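Local coordinates for protein inactive glucansucrase (Lactobacillus reuteri, PDB 5JBD) that belongs to glycoside hydrolase family 70 as an inactive glucansucrase, built around a TIM barrel and carrying a bound calcium ion, at residues A[259-264]-A[299-304]; A[31-36]-A[70-74]. One frame throughout, in Å; residues are numbered along the deposited sequence.

Contact 1 (A[259-264]-A[299-304])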
loop_
_atom_site.group_PDB
_atom_site.type_symbol
_atom_site.label_atom_id
_atom_site.label_comp_id
_atom_site.label_asym_id
_atom_site.label_seq_id
_atom_site.Cartn_x
_atom_site.Cartn_y
_atom_site.Cartn_z
ATOM N N GLU A 259 -12.876 -12.389 0.652
ATOM C CA GLU A 259 -12.218 -13.235 -0.351
ATOM C C GLU A 259 -13.233 -13.959 -1.229
ATOM O O GLU A 259 -13.103 -13.960 -2.457
ATOM C CB GLU A 259 -11.277 -14.221 0.338
ATOM C CG GLU A 259 -10.062 -13.542 0.976
ATOM C CD GLU A 259 -9.466 -14.305 2.143
ATOM O OE1 GLU A 259 -9.717 -15.523 2.256
ATOM O OE2 GLU A 259 -8.765 -13.676 2.972
ATOM N N TYR A 260 -14.278 -14.507 -0.600
ATOM C CA TYR A 260 -15.338 -15.191 -1.329
ATOM C C TYR A 260 -16.030 -14.227 -2.313
ATOM O O TYR A 260 -16.318 -14.595 -3.457
ATOM C CB TYR A 260 -16.354 -15.832 -0.361
ATOM C CG TYR A 260 -17.490 -16.535 -1.074
ATOM C CD1 TYR A 260 -17.325 -17.811 -1.617
ATOM C CD2 TYR A 260 -18.716 -15.899 -1.253
ATOM C CE1 TYR A 260 -18.356 -18.436 -2.304
ATOM C CE2 TYR A 260 -19.757 -16.518 -1.926
ATOM C CZ TYR A 260 -19.579 -17.774 -2.446
ATOM O OH TYR A 260 -20.630 -18.361 -3.111
ATOM N N PHE A 261 -16.263 -12.995 -1.868
ATOM C CA PHE A 261 -16.872 -11.948 -2.704
ATOM C C PHE A 261 -16.036 -11.648 -3.942
ATOM O O PHE A 261 -16.532 -11.667 -5.071
ATOM C CB PHE A 261 -17.049 -10.679 -1.857
ATOM C CG PHE A 261 -17.553 -9.474 -2.610
ATOM C CD1 PHE A 261 -18.903 -9.330 -2.904
ATOM C CD2 PHE A 261 -16.680 -8.445 -2.963
ATOM C CE1 PHE A 261 -19.374 -8.199 -3.569
ATOM C CE2 PHE A 261 -17.145 -7.312 -3.617
ATOM C CZ PHE A 261 -18.494 -7.194 -3.930
ATOM N N LEU A 262 -14.751 -11.404 -3.729
ATOM C CA LEU A 262 -13.847 -11.077 -4.836
ATOM C C LEU A 262 -13.686 -12.246 -5.818
ATOM O O LEU A 262 -13.646 -12.031 -7.028
ATOM C CB LEU A 262 -12.500 -10.603 -4.305
ATOM C CG LEU A 262 -12.552 -9.268 -3.546
ATOM C CD1 LEU A 262 -11.250 -9.050 -2.821
ATOM C CD2 LEU A 262 -12.870 -8.090 -4.468
ATOM N N LEU A 263 -13.673 -13.473 -5.298
ATOM C CA LEU A 263 -13.543 -14.675 -6.129
ATOM C C LEU A 263 -14.806 -15.008 -6.924
ATOM O O LEU A 263 -14.759 -15.880 -7.800
ATOM C CB LEU A 263 -13.129 -15.893 -5.279
ATOM C CG LEU A 263 -11.725 -15.896 -4.652
ATOM C CD1 LEU A 263 -11.633 -16.926 -3.527
ATOM C CD2 LEU A 263 -10.622 -16.151 -5.675
ATOM N N ASN A 264 -15.919 -14.323 -6.620
ATOM C CA ASN A 264 -17.179 -14.459 -7.337
ATOM C C ASN A 264 -17.808 -13.093 -7.698
ATOM O O ASN A 264 -19.029 -12.998 -7.854
ATOM C CB ASN A 264 -18.145 -15.273 -6.461
ATOM C CG ASN A 264 -17.688 -16.701 -6.289
ATOM O OD1 ASN A 264 -17.871 -17.520 -7.174
ATOM N ND2 ASN A 264 -17.063 -16.992 -5.169
ATOM N N LEU A 299 -9.538 -21.607 2.454
ATOM C CA LEU A 299 -10.726 -21.267 1.653
ATOM C C LEU A 299 -10.559 -21.685 0.212
ATOM O O LEU A 299 -11.426 -22.333 -0.365
ATOM C CB LEU A 299 -11.028 -19.758 1.696
ATOM C CG LEU A 299 -12.195 -19.236 0.833
ATOM C CD1 LEU A 299 -13.520 -19.824 1.303
ATOM C CD2 LEU A 299 -12.275 -17.718 0.838
ATOM N N MET A 300 -9.448 -21.273 -0.380
ATOM C CA MET A 300 -9.214 -21.545 -1.791
ATOM C C MET A 300 -9.033 -23.046 -2.056
ATOM O O MET A 300 -9.479 -23.536 -3.089
ATOM C CB MET A 300 -8.067 -20.675 -2.311
ATOM C CG MET A 300 -8.488 -19.194 -2.344
ATOM S SD MET A 300 -7.192 -18.064 -2.830
ATOM C CE MET A 300 -7.066 -18.558 -4.542
ATOM N N ASN A 301 -8.467 -23.779 -1.101
ATOM C CA ASN A 301 -8.427 -25.252 -1.189
ATOM C C ASN A 301 -9.817 -25.899 -1.034
ATOM O O ASN A 301 -10.148 -26.852 -1.745
ATOM C CB ASN A 301 -7.438 -25.864 -0.182
ATOM C CG ASN A 301 -7.229 -27.360 -0.399
ATOM O OD1 ASN A 301 -7.084 -27.821 -1.534
ATOM N ND2 ASN A 301 -7.235 -28.125 0.688
ATOM N N ASP A 302 -10.619 -25.393 -0.110
ATOM C CA ASP A 302 -12.014 -25.862 0.027
ATOM C C ASP A 302 -12.827 -25.651 -1.247
ATOM O O ASP A 302 -13.561 -26.543 -1.680
ATOM C CB ASP A 302 -12.700 -25.143 1.192
ATOM C CG ASP A 302 -12.261 -25.663 2.538
ATOM O OD1 ASP A 302 -11.496 -26.660 2.588
ATOM O OD2 ASP A 302 -12.682 -25.055 3.551
ATOM N N MET A 303 -12.685 -24.463 -1.833
ATOM C CA MET A 303 -13.469 -24.074 -3.001
ATOM C C MET A 303 -12.992 -24.763 -4.280
ATOM O O MET A 303 -13.812 -25.186 -5.097
ATOM C CB MET A 303 -13.422 -22.548 -3.196
ATOM C CG MET A 303 -14.185 -21.727 -2.150
ATOM S SD MET A 303 -13.875 -19.939 -2.315
ATOM C CE MET A 303 -14.776 -19.634 -3.836
ATOM N N TYR A 304 -11.673 -24.860 -4.457
ATOM C CA TYR A 304 -11.080 -25.274 -5.728
ATOM C C TYR A 304 -10.140 -26.501 -5.705
ATOM O O TYR A 304 -9.640 -26.886 -6.758
ATOM C CB TYR A 304 -10.310 -24.074 -6.311
ATOM C CG TYR A 304 -11.117 -22.778 -6.419
ATOM C CD1 TYR A 304 -12.273 -22.711 -7.201
ATOM C CD2 TYR A 304 -10.693 -21.599 -5.777
ATOM C CE1 TYR A 304 -12.998 -21.516 -7.313
ATOM C CE2 TYR A 304 -11.412 -20.408 -5.884
ATOM C CZ TYR A 304 -12.556 -20.367 -6.654
ATOM O OH TYR A 304 -13.255 -19.172 -6.775
HETATM O O HOH W 1 -15.725 -19.448 -7.541
#

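Contact 2 (A[31-36]-A[70-74])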
loop_
_atom_site.group_PDB
_atom_site.type_symbol
_atom_site.label_atom_id
_atom_site.label_comp_id
_atom_site.label_asym_id
_atom_site.label_seq_id
_atom_site.Cartn_x
_atom_site.Cartn_y
_atom_site.Cartn_z
ATOM N N PRO A 31 -33.196 38.063 32.224
ATOM C CA PRO A 31 -32.128 37.748 31.268
ATOM C C PRO A 31 -30.721 38.179 31.728
ATOM O O PRO A 31 -30.575 39.176 32.429
ATOM C CB PRO A 31 -32.555 38.501 29.987
ATOM C CG PRO A 31 -33.961 38.958 30.224
ATOM C CD PRO A 31 -34.065 39.140 31.709
ATOM N N GLY A 32 -29.704 37.402 31.348
ATOM C CA GLY A 32 -28.328 37.674 31.774
ATOM C C GLY A 32 -27.316 36.618 31.347
ATOM O O GLY A 32 -27.620 35.737 30.531
ATOM N N THR A 33 -26.124 36.704 31.942
ATOM C CA THR A 33 -24.971 35.831 31.629
ATOM C C THR A 33 -25.201 34.346 31.863
ATOM O O THR A 33 -24.529 33.531 31.256
ATOM C CB THR A 33 -23.727 36.238 32.443
ATOM O OG1 THR A 33 -24.086 36.356 33.828
ATOM C CG2 THR A 33 -23.171 37.570 31.944
ATOM N N TRP A 34 -26.143 33.987 32.736
ATOM C CA TRP A 34 -26.533 32.571 32.913
ATOM C C TRP A 34 -26.969 31.880 31.609
ATOM O O TRP A 34 -26.889 30.657 31.509
ATOM C CB TRP A 34 -27.636 32.418 33.977
ATOM C CG TRP A 34 -28.944 32.993 33.588
ATOM C CD1 TRP A 34 -29.402 34.242 33.869
ATOM C CD2 TRP A 34 -29.979 32.341 32.836
ATOM N NE1 TRP A 34 -30.653 34.413 33.339
ATOM C CE2 TRP A 34 -31.032 33.263 32.698
ATOM C CE3 TRP A 34 -30.113 31.067 32.261
ATOM C CZ2 TRP A 34 -32.213 32.962 32.009
ATOM C CZ3 TRP A 34 -31.299 30.763 31.564
ATOM C CH2 TRP A 34 -32.329 31.710 31.454
ATOM N N GLU A 35 -27.419 32.668 30.634
ATOM C CA GLU A 35 -27.830 32.156 29.319
ATOM C C GLU A 35 -26.662 31.572 28.497
ATOM O O GLU A 35 -26.887 30.900 27.488
ATOM C CB GLU A 35 -28.591 33.241 28.527
ATOM C CG GLU A 35 -29.865 33.721 29.230
ATOM C CD GLU A 35 -30.677 34.725 28.435
ATOM O OE1 GLU A 35 -31.009 34.435 27.270
ATOM O OE2 GLU A 35 -31.011 35.788 28.994
ATOM N N ASN A 36 -25.424 31.789 28.941
ATOM C CA ASN A 36 -24.264 31.023 28.427
ATOM C C ASN A 36 -24.366 29.510 28.667
ATOM O O ASN A 36 -23.685 28.731 28.005
ATOM C CB ASN A 36 -22.966 31.518 29.063
ATOM C CG ASN A 36 -22.658 32.969 28.742
ATOM O OD1 ASN A 36 -23.298 33.600 27.911
ATOM N ND2 ASN A 36 -21.666 33.506 29.425
ATOM N N THR A 70 -28.960 43.425 26.485
ATOM C CA THR A 70 -30.076 42.719 25.859
ATOM C C THR A 70 -29.657 41.305 25.406
ATOM O O THR A 70 -28.660 41.144 24.695
ATOM C CB THR A 70 -30.591 43.534 24.661
ATOM O OG1 THR A 70 -30.928 44.856 25.104
ATOM C CG2 THR A 70 -31.820 42.877 24.028
ATOM N N TRP A 71 -30.425 40.295 25.825
ATOM C CA TRP A 71 -30.124 38.881 25.571
ATOM C C TRP A 71 -31.230 38.292 24.726
ATOM O O TRP A 71 -32.399 38.543 24.987
ATOM C CB TRP A 71 -30.009 38.107 26.893
ATOM C CG TRP A 71 -28.776 38.478 27.644
ATOM C CD1 TRP A 71 -28.607 39.587 28.424
ATOM C CD2 TRP A 71 -27.540 37.771 27.676
ATOM N NE1 TRP A 71 -27.335 39.616 28.937
ATOM C CE2 TRP A 71 -26.654 38.515 28.488
ATOM C CE3 TRP A 71 -27.080 36.582 27.084
ATOM C CZ2 TRP A 71 -25.345 38.104 28.735
ATOM C CZ3 TRP A 71 -25.785 36.182 27.324
ATOM C CH2 TRP A 71 -24.925 36.940 28.145
ATOM N N TYR A 72 -30.859 37.523 23.710
ATOM C CA TYR A 72 -31.821 36.838 22.845
ATOM C C TYR A 72 -31.644 35.336 22.952
ATOM O O TYR A 72 -30.516 34.824 22.870
ATOM C CB TYR A 72 -31.657 37.297 21.402
ATOM C CG TYR A 72 -31.976 38.770 21.221
ATOM C CD1 TYR A 72 -33.294 39.230 21.269
ATOM C CD2 TYR A 72 -30.967 39.697 21.012
ATOM C CE1 TYR A 72 -33.604 40.582 21.100
ATOM C CE2 TYR A 72 -31.257 41.048 20.840
ATOM C CZ TYR A 72 -32.577 41.486 20.886
ATOM O OH TYR A 72 -32.866 42.819 20.713
ATOM N N LYS A 73 -32.755 34.634 23.131
ATOM C CA LYS A 73 -32.761 33.178 23.101
ATOM C C LYS A 73 -32.299 32.661 21.735
ATOM O O LYS A 73 -32.627 33.237 20.697
ATOM C CB LYS A 73 -34.157 32.637 23.426
ATOM C CG LYS A 73 -34.522 32.746 24.901
ATOM C CD LYS A 73 -36.027 32.682 25.147
ATOM C CE LYS A 73 -36.610 34.061 25.435
ATOM N NZ LYS A 73 -38.076 34.004 25.680
ATOM N N THR A 74 -31.522 31.583 21.752
ATOM C CA THR A 74 -31.106 30.901 20.533
ATOM C C THR A 74 -32.260 30.127 19.921
ATOM O O THR A 74 -33.163 29.689 20.637
ATOM C CB THR A 74 -29.999 29.875 20.820
ATOM O OG1 THR A 74 -30.428 28.953 21.836
ATOM C CG2 THR A 74 -28.740 30.580 21.267
#

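Contact 1 (A[259-264]-A[299-304])
No direct hydrogen bond joins residues 259-264 to residues 299-304; the polar link is made by a water, 2.9 Å from Asn264 OD1, to which it donates, and 2.6 Å from Tyr304 OH. The pair illustrates how two helices can touch while standing well apart. Their local axes approach to 11.7 Å and cross at -47°, a gap filled by leucine, methionine and tyrosine side chains. Leu263, pointing toward the opposite helix, does most of this filling: its CD1 lies 3.9 Å from Met303 SD and 4.1 Å from Met300 CG, and also meets the edge of the Tyr304 ring, 4.2 Å from Tyr304 CE2. Met303 reaches farther, its CE lying 3.8 Å from Tyr260 CD1 and 3.7 Å from Asn264 ND2, while its sulfur sits at the edge of the Tyr260 ring, 5.5 Å from the centroid, as a Met-aromatic contact. Asn264 occupies the N-cap position before helix 265-269 without making a capping bond; instead its ND2 donates to Tyr260 O at 3.0 Å, and its OD1 takes the bridging water. Toward the earlier turns, Leu299 CD2 packs 3.7 Å from Glu259 OE1. In the family 70 barrel, helices 249-263 and 291-304 are outer helices bracketing strand 279-282 in sequence, and Glu259, Leu263 and Met300 all touch Phe280 of that strand. Tyr304 stacks on His316, while Tyr260 and Leu299 rest on Leu808, so helix 805-811 places Leu808 against both barrel helices.

Contact 2 (A[31-36]-A[70-74])
A small beta-hairpin, strands 63-64 and 72-73, presents a tryptophan to a 3-10 turn near the N-terminus, an example of an aromatic ring packing on bare backbone. Along 70-74, Thr70 first fixes the loop of the hairpin, bonding to Ser65 and Asp67. Trp71 then supplies nearly all of what this segment contributes. Its indole lies against Gly32, whose CA stands 3.8 Å from the centroid of the five-membered ring and 18° off the normal, a CH-pi contact over the face; Gly32 C follows at 3.5 Å from Trp71 CE2. Thr33 CG2 reaches Trp71 CZ2 at 3.9 Å, Asn36 OD1 meets the ring edge 3.6 Å from Trp71 CZ3, and Pro31 CB packs 4.0 Å from Trp71 CB. Tyr138 of helix 126-147 also touches the indole. The CA-to-CB bond of Tyr72 points away, and its backbone pairs with Thr64, while Lys73 N stays 4.5 Å from Glu35 OE1, too far for a hydrogen bond. Thr74 bonds to Tyr62 just beyond the strand ends, extending the pairing of the hairpin. The turn itself is held by Glu35 N to Gly32 O at 3.1 Å and Asn36 N to Thr33 O at 3.0 Å. Glu35 OE2 accepts a hydrogen bond from Gly32 N at 3.1 Å and lies in van der Waals contact with Trp71 CB at 3.3 Å.

How the contacts relate
The two contacts share no element and lie far apart, with centres 64 Å from each other and nearest atoms about 46 Å. Contact 1 belongs to the barrel, its centre about 23 Å from the centre of the chain, and meshes aliphatic, sulfur and aromatic side chains from two regular helices. The centre of contact 2 is about 53 Å from that point, in a more exposed place, where a single indole does most of the contacting and packs largely on backbone. The areas buried are nevertheless similar, 301 and 284 Å². Van der Waals packing dominates both, with one water bridge added in contact 1. Internal bonds brace both helices there, but in contact 2 hairpin neighbours hold 70-74.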